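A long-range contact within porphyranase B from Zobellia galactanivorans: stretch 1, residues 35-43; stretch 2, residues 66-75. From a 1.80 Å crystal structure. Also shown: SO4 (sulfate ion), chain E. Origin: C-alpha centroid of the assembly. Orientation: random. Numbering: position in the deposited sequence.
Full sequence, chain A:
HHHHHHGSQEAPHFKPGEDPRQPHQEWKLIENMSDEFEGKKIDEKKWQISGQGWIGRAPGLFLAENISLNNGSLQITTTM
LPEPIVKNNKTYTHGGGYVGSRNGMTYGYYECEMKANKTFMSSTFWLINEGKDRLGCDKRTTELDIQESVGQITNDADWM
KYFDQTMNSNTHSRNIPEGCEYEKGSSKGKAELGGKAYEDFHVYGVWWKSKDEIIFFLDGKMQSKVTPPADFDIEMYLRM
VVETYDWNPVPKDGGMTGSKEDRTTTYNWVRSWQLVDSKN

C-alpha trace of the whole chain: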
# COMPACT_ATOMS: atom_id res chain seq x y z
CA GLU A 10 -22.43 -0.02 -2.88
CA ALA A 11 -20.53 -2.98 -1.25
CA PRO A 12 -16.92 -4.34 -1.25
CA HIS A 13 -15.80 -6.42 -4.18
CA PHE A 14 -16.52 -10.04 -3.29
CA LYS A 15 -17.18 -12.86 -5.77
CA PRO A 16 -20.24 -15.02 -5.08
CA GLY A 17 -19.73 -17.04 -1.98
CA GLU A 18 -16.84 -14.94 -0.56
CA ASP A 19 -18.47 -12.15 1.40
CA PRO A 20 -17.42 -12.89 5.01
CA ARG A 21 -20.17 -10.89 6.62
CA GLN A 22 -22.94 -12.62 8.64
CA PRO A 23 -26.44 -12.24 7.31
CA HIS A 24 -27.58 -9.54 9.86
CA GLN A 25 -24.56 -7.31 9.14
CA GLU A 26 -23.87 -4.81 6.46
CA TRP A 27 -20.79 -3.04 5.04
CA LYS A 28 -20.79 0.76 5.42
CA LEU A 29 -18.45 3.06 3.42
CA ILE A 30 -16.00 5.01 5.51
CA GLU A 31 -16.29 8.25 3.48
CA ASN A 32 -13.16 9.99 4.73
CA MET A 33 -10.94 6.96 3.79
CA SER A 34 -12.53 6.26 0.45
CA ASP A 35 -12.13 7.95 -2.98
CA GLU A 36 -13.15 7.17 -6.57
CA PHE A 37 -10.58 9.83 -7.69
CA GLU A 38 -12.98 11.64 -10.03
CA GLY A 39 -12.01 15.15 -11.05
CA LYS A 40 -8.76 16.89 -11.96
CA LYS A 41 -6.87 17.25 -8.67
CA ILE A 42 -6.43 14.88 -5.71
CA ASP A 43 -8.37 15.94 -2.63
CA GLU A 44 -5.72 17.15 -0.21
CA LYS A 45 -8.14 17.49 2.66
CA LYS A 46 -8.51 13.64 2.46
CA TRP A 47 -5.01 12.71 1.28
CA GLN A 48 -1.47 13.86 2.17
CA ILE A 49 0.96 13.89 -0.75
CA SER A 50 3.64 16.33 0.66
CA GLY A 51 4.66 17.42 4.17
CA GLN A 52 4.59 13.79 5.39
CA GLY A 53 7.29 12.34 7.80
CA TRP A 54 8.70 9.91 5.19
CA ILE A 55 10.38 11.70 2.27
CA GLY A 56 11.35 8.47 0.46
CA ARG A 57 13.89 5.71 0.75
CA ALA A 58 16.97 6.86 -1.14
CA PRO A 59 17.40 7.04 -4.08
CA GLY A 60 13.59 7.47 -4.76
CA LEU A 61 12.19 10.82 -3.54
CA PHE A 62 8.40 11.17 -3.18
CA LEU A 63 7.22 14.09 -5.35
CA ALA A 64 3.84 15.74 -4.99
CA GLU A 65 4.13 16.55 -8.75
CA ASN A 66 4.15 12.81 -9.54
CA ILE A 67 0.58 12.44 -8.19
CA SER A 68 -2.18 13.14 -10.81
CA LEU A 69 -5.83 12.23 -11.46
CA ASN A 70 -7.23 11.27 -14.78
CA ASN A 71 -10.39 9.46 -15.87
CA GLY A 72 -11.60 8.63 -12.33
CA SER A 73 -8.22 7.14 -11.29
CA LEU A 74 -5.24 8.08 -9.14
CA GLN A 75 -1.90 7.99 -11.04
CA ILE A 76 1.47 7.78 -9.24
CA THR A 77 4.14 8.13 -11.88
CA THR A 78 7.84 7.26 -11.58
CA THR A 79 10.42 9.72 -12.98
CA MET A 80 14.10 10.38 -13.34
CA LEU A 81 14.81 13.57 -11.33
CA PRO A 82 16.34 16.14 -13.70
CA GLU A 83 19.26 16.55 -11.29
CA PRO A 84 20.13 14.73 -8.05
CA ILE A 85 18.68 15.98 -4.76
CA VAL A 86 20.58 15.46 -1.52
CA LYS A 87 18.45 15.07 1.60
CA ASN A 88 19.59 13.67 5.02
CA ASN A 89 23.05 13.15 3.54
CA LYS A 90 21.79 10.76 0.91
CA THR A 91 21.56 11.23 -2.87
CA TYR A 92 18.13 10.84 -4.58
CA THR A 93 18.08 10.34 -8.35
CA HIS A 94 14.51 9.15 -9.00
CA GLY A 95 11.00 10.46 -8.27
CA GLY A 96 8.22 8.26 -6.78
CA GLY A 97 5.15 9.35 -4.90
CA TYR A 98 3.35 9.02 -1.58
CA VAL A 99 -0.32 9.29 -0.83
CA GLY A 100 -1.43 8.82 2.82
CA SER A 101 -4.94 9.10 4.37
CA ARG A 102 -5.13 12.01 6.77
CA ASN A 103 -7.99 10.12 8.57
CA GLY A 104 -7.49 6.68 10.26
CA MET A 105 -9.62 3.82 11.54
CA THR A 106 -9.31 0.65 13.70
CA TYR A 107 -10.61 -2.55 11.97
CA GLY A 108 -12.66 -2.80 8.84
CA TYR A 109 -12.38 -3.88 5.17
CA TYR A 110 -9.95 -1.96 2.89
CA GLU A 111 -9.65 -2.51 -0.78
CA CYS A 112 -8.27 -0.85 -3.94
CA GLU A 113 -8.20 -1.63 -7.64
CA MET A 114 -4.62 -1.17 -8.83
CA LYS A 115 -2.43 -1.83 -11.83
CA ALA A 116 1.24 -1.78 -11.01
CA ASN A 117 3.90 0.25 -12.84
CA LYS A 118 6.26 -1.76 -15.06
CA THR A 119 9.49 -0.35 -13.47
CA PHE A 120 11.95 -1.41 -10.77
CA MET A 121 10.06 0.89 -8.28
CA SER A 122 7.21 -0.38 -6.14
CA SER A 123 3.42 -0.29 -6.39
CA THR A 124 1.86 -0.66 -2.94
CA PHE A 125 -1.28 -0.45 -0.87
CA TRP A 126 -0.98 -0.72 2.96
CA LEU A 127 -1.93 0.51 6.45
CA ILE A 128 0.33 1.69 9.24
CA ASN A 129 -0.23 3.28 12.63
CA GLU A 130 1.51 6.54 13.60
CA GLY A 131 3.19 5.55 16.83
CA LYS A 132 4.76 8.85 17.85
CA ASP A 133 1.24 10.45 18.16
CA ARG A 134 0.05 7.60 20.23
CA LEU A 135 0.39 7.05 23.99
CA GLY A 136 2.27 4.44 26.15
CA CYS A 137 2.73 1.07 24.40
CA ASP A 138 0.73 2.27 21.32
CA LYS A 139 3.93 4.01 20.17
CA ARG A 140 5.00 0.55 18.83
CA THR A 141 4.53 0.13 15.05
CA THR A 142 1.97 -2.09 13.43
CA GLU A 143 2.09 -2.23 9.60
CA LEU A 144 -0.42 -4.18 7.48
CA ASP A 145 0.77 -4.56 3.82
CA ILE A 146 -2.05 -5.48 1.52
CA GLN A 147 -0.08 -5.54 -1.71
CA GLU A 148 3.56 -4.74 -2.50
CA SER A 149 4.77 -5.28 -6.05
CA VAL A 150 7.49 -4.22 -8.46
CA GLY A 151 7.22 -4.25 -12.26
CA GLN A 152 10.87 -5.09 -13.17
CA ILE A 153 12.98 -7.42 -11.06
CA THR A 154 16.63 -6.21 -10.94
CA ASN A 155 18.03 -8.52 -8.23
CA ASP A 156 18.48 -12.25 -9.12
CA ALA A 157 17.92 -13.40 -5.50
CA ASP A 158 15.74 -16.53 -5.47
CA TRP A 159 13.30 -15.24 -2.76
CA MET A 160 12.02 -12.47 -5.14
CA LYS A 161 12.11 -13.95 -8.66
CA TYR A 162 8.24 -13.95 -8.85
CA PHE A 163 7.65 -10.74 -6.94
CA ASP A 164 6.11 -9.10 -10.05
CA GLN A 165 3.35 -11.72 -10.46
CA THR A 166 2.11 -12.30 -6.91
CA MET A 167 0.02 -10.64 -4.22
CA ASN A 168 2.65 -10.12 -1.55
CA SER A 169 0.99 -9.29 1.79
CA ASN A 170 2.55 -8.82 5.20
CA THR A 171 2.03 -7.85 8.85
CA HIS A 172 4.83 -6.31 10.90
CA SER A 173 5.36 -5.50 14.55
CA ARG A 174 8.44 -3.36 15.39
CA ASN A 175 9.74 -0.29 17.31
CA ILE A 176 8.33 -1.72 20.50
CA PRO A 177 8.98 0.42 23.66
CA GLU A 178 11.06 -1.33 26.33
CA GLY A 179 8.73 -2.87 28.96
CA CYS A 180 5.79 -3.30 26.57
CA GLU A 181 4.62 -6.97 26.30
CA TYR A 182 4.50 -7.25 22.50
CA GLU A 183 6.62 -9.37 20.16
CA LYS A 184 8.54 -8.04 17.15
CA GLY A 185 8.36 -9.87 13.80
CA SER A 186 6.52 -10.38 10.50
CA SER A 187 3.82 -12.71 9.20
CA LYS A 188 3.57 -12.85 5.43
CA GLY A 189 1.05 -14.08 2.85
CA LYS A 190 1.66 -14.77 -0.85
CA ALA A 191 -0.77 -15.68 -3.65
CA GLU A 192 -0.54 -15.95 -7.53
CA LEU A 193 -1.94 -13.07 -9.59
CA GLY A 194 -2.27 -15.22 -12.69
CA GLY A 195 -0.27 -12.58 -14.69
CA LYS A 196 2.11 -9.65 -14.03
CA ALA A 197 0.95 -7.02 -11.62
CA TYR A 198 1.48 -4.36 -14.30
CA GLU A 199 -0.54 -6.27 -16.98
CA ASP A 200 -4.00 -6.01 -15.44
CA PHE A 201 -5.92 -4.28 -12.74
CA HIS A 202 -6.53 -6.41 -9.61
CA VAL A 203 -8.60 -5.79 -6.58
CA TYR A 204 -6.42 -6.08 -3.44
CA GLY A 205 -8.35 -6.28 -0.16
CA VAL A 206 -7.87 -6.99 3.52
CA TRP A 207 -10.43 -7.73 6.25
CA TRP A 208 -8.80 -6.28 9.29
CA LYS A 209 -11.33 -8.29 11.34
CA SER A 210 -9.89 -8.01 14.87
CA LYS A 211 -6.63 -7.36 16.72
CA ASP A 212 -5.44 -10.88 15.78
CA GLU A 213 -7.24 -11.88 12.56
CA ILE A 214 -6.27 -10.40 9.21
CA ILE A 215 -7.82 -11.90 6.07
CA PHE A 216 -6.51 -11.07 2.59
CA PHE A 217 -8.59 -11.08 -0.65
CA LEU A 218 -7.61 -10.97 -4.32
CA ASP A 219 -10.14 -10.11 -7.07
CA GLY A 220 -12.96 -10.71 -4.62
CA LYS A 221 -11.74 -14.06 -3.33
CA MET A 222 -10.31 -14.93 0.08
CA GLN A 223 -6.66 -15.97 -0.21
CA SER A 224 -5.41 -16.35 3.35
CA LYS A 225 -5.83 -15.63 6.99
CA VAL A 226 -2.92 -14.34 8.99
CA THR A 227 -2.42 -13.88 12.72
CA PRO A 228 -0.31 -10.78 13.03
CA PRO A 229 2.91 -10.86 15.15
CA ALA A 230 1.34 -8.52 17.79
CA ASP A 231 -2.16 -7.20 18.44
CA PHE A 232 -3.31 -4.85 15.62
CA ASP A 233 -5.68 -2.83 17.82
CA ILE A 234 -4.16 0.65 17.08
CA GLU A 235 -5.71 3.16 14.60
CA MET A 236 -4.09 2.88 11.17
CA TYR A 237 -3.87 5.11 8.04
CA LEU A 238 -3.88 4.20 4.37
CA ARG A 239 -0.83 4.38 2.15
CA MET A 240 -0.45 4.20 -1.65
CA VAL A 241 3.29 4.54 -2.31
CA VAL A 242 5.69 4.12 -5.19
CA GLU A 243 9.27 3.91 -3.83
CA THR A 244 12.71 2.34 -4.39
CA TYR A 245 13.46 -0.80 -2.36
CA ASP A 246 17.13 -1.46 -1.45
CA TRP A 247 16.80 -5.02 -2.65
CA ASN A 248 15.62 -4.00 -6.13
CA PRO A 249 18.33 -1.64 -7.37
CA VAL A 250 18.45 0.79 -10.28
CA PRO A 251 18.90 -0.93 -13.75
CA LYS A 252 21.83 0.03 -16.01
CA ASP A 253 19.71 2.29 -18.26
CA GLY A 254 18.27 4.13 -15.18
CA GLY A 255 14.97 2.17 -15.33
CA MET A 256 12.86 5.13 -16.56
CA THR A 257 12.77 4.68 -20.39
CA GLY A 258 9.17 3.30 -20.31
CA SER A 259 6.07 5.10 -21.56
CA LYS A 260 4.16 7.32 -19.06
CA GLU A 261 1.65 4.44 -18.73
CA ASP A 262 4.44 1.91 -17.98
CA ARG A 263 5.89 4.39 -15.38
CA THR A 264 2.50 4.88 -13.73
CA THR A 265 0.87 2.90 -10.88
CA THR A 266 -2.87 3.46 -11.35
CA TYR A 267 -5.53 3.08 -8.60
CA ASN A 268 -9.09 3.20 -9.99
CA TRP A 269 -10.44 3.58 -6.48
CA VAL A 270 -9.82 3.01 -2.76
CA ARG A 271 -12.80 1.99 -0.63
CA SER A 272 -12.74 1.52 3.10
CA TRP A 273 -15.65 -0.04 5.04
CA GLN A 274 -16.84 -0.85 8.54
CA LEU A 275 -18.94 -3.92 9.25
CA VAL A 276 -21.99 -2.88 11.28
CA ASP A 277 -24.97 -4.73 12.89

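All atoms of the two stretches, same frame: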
# COMPACT_ATOMS: atom_id res chain seq x y z
N ASP A 35 -12.20 6.96 -1.87
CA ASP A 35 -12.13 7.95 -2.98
C ASP A 35 -12.19 7.20 -4.29
O ASP A 35 -11.50 6.17 -4.49
CB ASP A 35 -10.83 8.77 -2.89
CG ASP A 35 -10.98 10.21 -3.48
OD1 ASP A 35 -11.77 10.34 -4.42
OD2 ASP A 35 -10.26 11.12 -3.01
N GLU A 36 -13.06 7.70 -5.20
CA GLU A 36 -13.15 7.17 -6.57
C GLU A 36 -12.18 7.95 -7.47
O GLU A 36 -11.92 7.52 -8.58
CB GLU A 36 -14.60 7.33 -7.11
CG GLU A 36 -15.63 6.51 -6.36
CD GLU A 36 -15.31 5.01 -6.43
OE1 GLU A 36 -15.10 4.48 -7.54
OE2 GLU A 36 -15.28 4.36 -5.37
N PHE A 37 -11.63 9.05 -6.95
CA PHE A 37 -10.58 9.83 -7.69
C PHE A 37 -11.11 10.43 -8.99
O PHE A 37 -10.38 10.47 -10.01
CB PHE A 37 -9.32 8.98 -8.00
CG PHE A 37 -8.69 8.46 -6.76
CD1 PHE A 37 -8.16 9.34 -5.81
CD2 PHE A 37 -8.62 7.07 -6.54
CE1 PHE A 37 -7.59 8.86 -4.62
CE2 PHE A 37 -8.04 6.61 -5.32
CZ PHE A 37 -7.52 7.50 -4.40
N GLU A 38 -12.35 10.95 -8.89
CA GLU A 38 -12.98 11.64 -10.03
C GLU A 38 -12.45 13.06 -9.98
O GLU A 38 -12.03 13.53 -8.93
CB GLU A 38 -14.53 11.61 -9.87
CG GLU A 38 -15.16 10.28 -10.25
CD GLU A 38 -14.98 9.90 -11.72
OE1 GLU A 38 -15.24 8.74 -12.04
OE2 GLU A 38 -14.58 10.73 -12.58
N GLY A 39 -12.47 13.77 -11.10
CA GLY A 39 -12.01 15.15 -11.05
C GLY A 39 -10.60 15.33 -11.58
O GLY A 39 -10.02 14.40 -12.22
N LYS A 40 -10.05 16.52 -11.36
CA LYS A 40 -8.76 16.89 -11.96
C LYS A 40 -7.64 16.94 -10.97
O LYS A 40 -6.48 16.90 -11.38
CB LYS A 40 -8.90 18.25 -12.68
CG LYS A 40 -10.00 18.23 -13.81
CD LYS A 40 -10.34 19.60 -14.43
CE LYS A 40 -11.08 20.57 -13.46
NZ LYS A 40 -12.42 20.06 -12.93
N LYS A 41 -7.93 17.07 -9.69
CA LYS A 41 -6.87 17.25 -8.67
C LYS A 41 -7.20 16.41 -7.42
O LYS A 41 -8.33 16.40 -6.94
CB LYS A 41 -6.82 18.71 -8.25
CG LYS A 41 -6.35 19.66 -9.41
CD LYS A 41 -4.83 19.80 -9.47
CE LYS A 41 -4.40 20.85 -10.54
NZ LYS A 41 -4.17 20.24 -11.92
N ILE A 42 -6.20 15.70 -6.90
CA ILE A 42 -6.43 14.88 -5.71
C ILE A 42 -6.91 15.76 -4.57
O ILE A 42 -6.46 16.90 -4.38
CB ILE A 42 -5.16 14.02 -5.31
CG1 ILE A 42 -5.51 13.02 -4.20
CG2 ILE A 42 -3.92 14.92 -4.94
CD1 ILE A 42 -4.36 11.96 -3.96
N ASP A 43 -7.82 15.22 -3.76
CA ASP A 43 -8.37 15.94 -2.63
C ASP A 43 -7.38 15.93 -1.49
O ASP A 43 -7.19 14.90 -0.83
CB ASP A 43 -9.70 15.23 -2.24
CG ASP A 43 -10.35 15.77 -1.00
OD1 ASP A 43 -9.87 16.75 -0.43
OD2 ASP A 43 -11.39 15.21 -0.62
N ASN A 66 4.40 14.12 -8.89
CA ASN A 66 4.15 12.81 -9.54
C ASN A 66 2.81 12.15 -9.23
O ASN A 66 2.56 11.02 -9.74
CB ASN A 66 5.26 11.81 -9.15
CG ASN A 66 6.56 12.09 -9.90
OD1 ASN A 66 6.61 12.95 -10.77
ND2 ASN A 66 7.60 11.40 -9.56
N ILE A 67 1.97 12.86 -8.48
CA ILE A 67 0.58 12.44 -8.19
C ILE A 67 -0.36 13.19 -9.21
O ILE A 67 -0.27 14.43 -9.34
CB ILE A 67 0.13 12.83 -6.76
CG1 ILE A 67 1.06 12.34 -5.60
CG2 ILE A 67 -1.34 12.36 -6.52
CD1 ILE A 67 1.60 10.95 -5.77
N SER A 68 -1.19 12.47 -9.94
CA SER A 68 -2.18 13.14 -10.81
C SER A 68 -3.47 12.31 -10.76
O SER A 68 -3.46 11.10 -10.34
CB SER A 68 -1.71 13.26 -12.28
OG SER A 68 -1.40 12.01 -12.85
N LEU A 69 -4.56 12.94 -11.23
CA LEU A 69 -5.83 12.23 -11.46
C LEU A 69 -6.15 12.29 -12.92
O LEU A 69 -5.87 13.31 -13.57
CB LEU A 69 -6.97 12.92 -10.71
CG LEU A 69 -7.37 12.47 -9.31
CD1 LEU A 69 -6.29 11.88 -8.34
CD2 LEU A 69 -8.39 13.33 -8.60
N ASN A 70 -6.70 11.21 -13.45
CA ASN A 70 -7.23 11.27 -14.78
C ASN A 70 -8.27 10.18 -14.91
O ASN A 70 -8.07 9.09 -14.39
CB ASN A 70 -6.15 11.06 -15.84
CG ASN A 70 -6.63 11.53 -17.22
OD1 ASN A 70 -7.56 12.37 -17.33
ND2 ASN A 70 -6.01 11.01 -18.25
N ASN A 71 -9.37 10.47 -15.59
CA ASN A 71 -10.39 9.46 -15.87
C ASN A 71 -10.87 8.63 -14.66
O ASN A 71 -11.10 7.43 -14.79
CB ASN A 71 -9.89 8.56 -16.98
CG ASN A 71 -9.69 9.34 -18.25
OD1 ASN A 71 -10.43 10.33 -18.46
ND2 ASN A 71 -8.72 8.95 -19.05
N GLY A 72 -11.10 9.31 -13.55
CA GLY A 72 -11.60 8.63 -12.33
C GLY A 72 -10.54 7.64 -11.77
O GLY A 72 -10.88 6.59 -11.28
N SER A 73 -9.26 7.98 -11.90
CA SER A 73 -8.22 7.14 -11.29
C SER A 73 -7.12 8.02 -10.70
O SER A 73 -6.87 9.20 -11.16
CB SER A 73 -7.65 6.17 -12.34
OG SER A 73 -6.80 6.90 -13.24
N LEU A 74 -6.44 7.47 -9.70
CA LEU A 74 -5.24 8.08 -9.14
C LEU A 74 -4.02 7.54 -9.89
O LEU A 74 -3.98 6.31 -10.13
CB LEU A 74 -5.13 7.65 -7.68
CG LEU A 74 -3.80 7.95 -7.00
CD1 LEU A 74 -3.48 9.43 -6.85
CD2 LEU A 74 -3.84 7.27 -5.56
N GLN A 75 -3.05 8.40 -10.26
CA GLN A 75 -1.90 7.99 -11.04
C GLN A 75 -0.70 8.41 -10.22
O GLN A 75 -0.62 9.59 -9.79
CB GLN A 75 -1.87 8.69 -12.42
CG GLN A 75 -3.16 8.31 -13.22
CD GLN A 75 -3.16 8.94 -14.55
OE1 GLN A 75 -2.83 10.14 -14.69
NE2 GLN A 75 -3.40 8.15 -15.56
S SO4 E . -11.64 18.81 -9.33
O1 SO4 E . -12.33 18.41 -10.58
O2 SO4 E . -11.32 20.23 -9.37
O3 SO4 E . -12.44 18.48 -8.14
O4 SO4 E . -10.35 18.12 -9.22
O HOH W 1 -9.96 11.67 -12.44
O HOH W 2 -4.29 15.84 -11.45

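Stretch 1 has no regular secondary structure. It runs alongside a hairpin in stretch 2, whose paired strands are held by backbone hydrogen bonds such as Q75 N to S68 O (2.7 Å). No direct hydrogen bond joins the two stretches. Apolar packing and two bridging waters connect them.

D35 does not touch stretch 2, but its OD1 accepts a hydrogen bond from F37 N (2.8 Å), tying the two residues together. At E36 the backbones come close: E36 O lies 3.0 Å from G72 O. Both atoms are acceptors, so no bond forms.

F37 is buried and points toward stretch 2. L74 CB sits over one face of its ring, 3.7 Å from the centroid and nearly on the ring normal, a CH-pi contact. L69 also packs against the ring, with F37 CD1 and L69 CD1 4.0 Å apart. F37 O receives a CA-H...O contact from G72 CA at 3.2 Å. Water 1 donates to F37 O and to G39 O (2.7 Å each) and accepts from G72 N (2.8 Å), so it links three backbone groups.

The CB of E38 points away, yet its end turns back, bringing OE1 to 3.7 Å from G72 CA. A CB on G72 would clash with this OE1, and the positive phi of G72 also favours glycine.

G39, K40 and K41 bend around L69; K41 O is 3.5 Å from L69 CD2. Water 2 donates to K40 O (2.4 Å) and accepts from L69 N (2.9 Å). A sulfate, probably from the crystallisation liquor, binds K40 N and K41 N through O4, each at 2.7 Å.

I42 completes the apolar cluster. Its CB meets L69 CD1 at 3.9 Å, its CG2 meets I67 CG2 at 4.0 Å, and its CD1 meets L74 CD1 at 3.9 Å. D43 makes no contact with stretch 2.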